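Local atomic coordinates of hypoxanthine phosphoribosyltransferase (Leishmania donovani, PDB entry 7CMJ), a protein that transfers the phosphoribosyl group of 5-phosphoribosylpyrophosphate to hypoxanthine or guanine, making IMP and GMP in purine salvage. Residues L134-L137 against M138-M141. Numbering follows the deposited sequence.
Sequences LQYL and MRFM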
loop_
_atom_site.group_PDB
_atom_site.type_symbol
_atom_site.label_atom_id
_atom_site.label_comp_id
_atom_site.label_asym_id
_atom_site.label_seq_id
_atom_site.Cartn_x
_atom_site.Cartn_y
_atom_site.Cartn_z
ATOM N N LEU A 134 8.949 13.874 10.979
ATOM C CA LEU A 134 9.019 13.018 12.156
ATOM C C LEU A 134 7.812 13.263 13.047
ATOM O O LEU A 134 7.171 12.312 13.514
ATOM C CB LEU A 134 10.316 13.253 12.924
ATOM C CG LEU A 134 10.575 12.388 14.172
ATOM C CD1 LEU A 134 10.205 10.908 13.977
ATOM C CD2 LEU A 134 12.014 12.548 14.650
ATOM N N GLN A 135 7.467 14.537 13.265
ATOM C CA GLN A 135 6.254 14.859 14.012
ATOM C C GLN A 135 5.023 14.211 13.387
ATOM O O GLN A 135 4.163 13.691 14.107
ATOM C CB GLN A 135 6.067 16.370 14.098
ATOM C CG GLN A 135 6.889 16.998 15.174
ATOM C CD GLN A 135 6.453 18.394 15.473
ATOM O OE1 GLN A 135 7.167 19.348 15.184
ATOM N NE2 GLN A 135 5.263 18.533 16.045
ATOM N N TYR A 136 4.917 14.222 12.053
ATOM C CA TYR A 136 3.757 13.608 11.410
ATOM C C TYR A 136 3.715 12.107 11.668
ATOM O O TYR A 136 2.668 11.556 12.036
ATOM C CB TYR A 136 3.750 13.886 9.903
ATOM C CG TYR A 136 2.694 13.059 9.203
ATOM C CD1 TYR A 136 3.036 11.897 8.496
ATOM C CD2 TYR A 136 1.338 13.416 9.293
ATOM C CE1 TYR A 136 2.064 11.134 7.890
ATOM C CE2 TYR A 136 0.351 12.655 8.679
ATOM C CZ TYR A 136 0.718 11.517 7.983
ATOM O OH TYR A 136 -0.254 10.760 7.377
ATOM N N LEU A 137 4.839 11.425 11.447
ATOM C CA LEU A 137 4.921 10.004 11.754
ATOM C C LEU A 137 4.441 9.711 13.173
ATOM O O LEU A 137 3.794 8.685 13.429
ATOM C CB LEU A 137 6.358 9.532 11.560
ATOM C CG LEU A 137 6.807 9.063 10.165
ATOM C CD1 LEU A 137 6.198 9.887 9.091
ATOM C CD2 LEU A 137 8.345 9.089 10.036
ATOM N N MET A 138 4.738 10.609 14.110
ATOM C CA MET A 138 4.356 10.368 15.495
ATOM C C MET A 138 2.861 10.571 15.677
ATOM O O MET A 138 2.175 9.731 16.270
ATOM C CB MET A 138 5.152 11.280 16.425
ATOM C CG MET A 138 6.607 10.857 16.607
ATOM S SD MET A 138 7.636 12.094 17.467
ATOM C CE MET A 138 7.044 11.936 19.159
ATOM N N ARG A 139 2.339 11.682 15.166
ATOM C CA ARG A 139 0.900 11.885 15.146
ATOM C C ARG A 139 0.196 10.680 14.527
ATOM O O ARG A 139 -0.773 10.153 15.092
ATOM C CB ARG A 139 0.581 13.170 14.385
ATOM C CG ARG A 139 0.356 14.375 15.268
ATOM C CD ARG A 139 1.215 15.554 14.831
ATOM N NE ARG A 139 1.016 15.878 13.420
ATOM C CZ ARG A 139 1.835 16.647 12.711
ATOM N NH1 ARG A 139 1.580 16.889 11.433
ATOM N NH2 ARG A 139 2.909 17.177 13.285
ATOM N N PHE A 140 0.690 10.223 13.368
ATOM C CA PHE A 140 0.218 8.976 12.780
ATOM C C PHE A 140 0.193 7.861 13.818
ATOM O O PHE A 140 -0.844 7.221 14.042
ATOM C CB PHE A 140 1.111 8.589 11.598
ATOM C CG PHE A 140 0.715 7.310 10.928
ATOM C CD1 PHE A 140 -0.482 7.212 10.227
ATOM C CD2 PHE A 140 1.543 6.205 10.972
ATOM C CE1 PHE A 140 -0.843 6.026 9.586
ATOM C CE2 PHE A 140 1.181 5.005 10.329
ATOM C CZ PHE A 140 -0.008 4.919 9.650
ATOM N N MET A 141 1.340 7.629 14.479
ATOM C CA MET A 141 1.438 6.518 15.415
ATOM C C MET A 141 0.590 6.765 16.648
ATOM O O MET A 141 -0.006 5.832 17.195
ATOM C CB MET A 141 2.893 6.283 15.813
ATOM C CG MET A 141 3.809 5.831 14.678
ATOM S SD MET A 141 3.222 4.350 13.843
ATOM C CE MET A 141 2.816 3.295 15.236
#
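Arg139 folds back over the turn that carries Gln135 and Tyr136, within helix 131-142. This helix is the crossover of a beta-alpha-beta unit between strands 120-125 and 148-153 of the phosphoribosyltransferase fold. Bends along the Arg139 chain, one of them at chi3 (54°), bring its guanidinium back along the helix. One face of that group lies over the backbone at Tyr136, with Tyr136 CA 3.8 Å above its centre. The Tyr136 ring stands nearly perpendicular to it. Arg139 NH2 also touches Gln135 CB at 3.4 Å. Gln135 NE2 lies at the guanidinium edge, 3.9 Å from Arg139 NH2, without a hydrogen bond. Arg139 NH1 is hydrogen-bonded to Ser103 O and to Ala143 O of the second subunit. Tyr136 OH is hydrogen-bonded to Lys144 NZ of that subunit, so this side of the helix belongs to a subunit interface.

Met138 sits on the sheet side, against Ile123 and Leu149. Its CG, set beside the backbone N (chi1 -74°), is 3.5 Å from Leu134 O. Its CB touches Gln135 O, and its SD meets Leu134 CG. Leu137 packs on Val106. From Met138 to Met141 each N-H binds the O four residues back; Met141 N to Leu137 O is 2.9 Å.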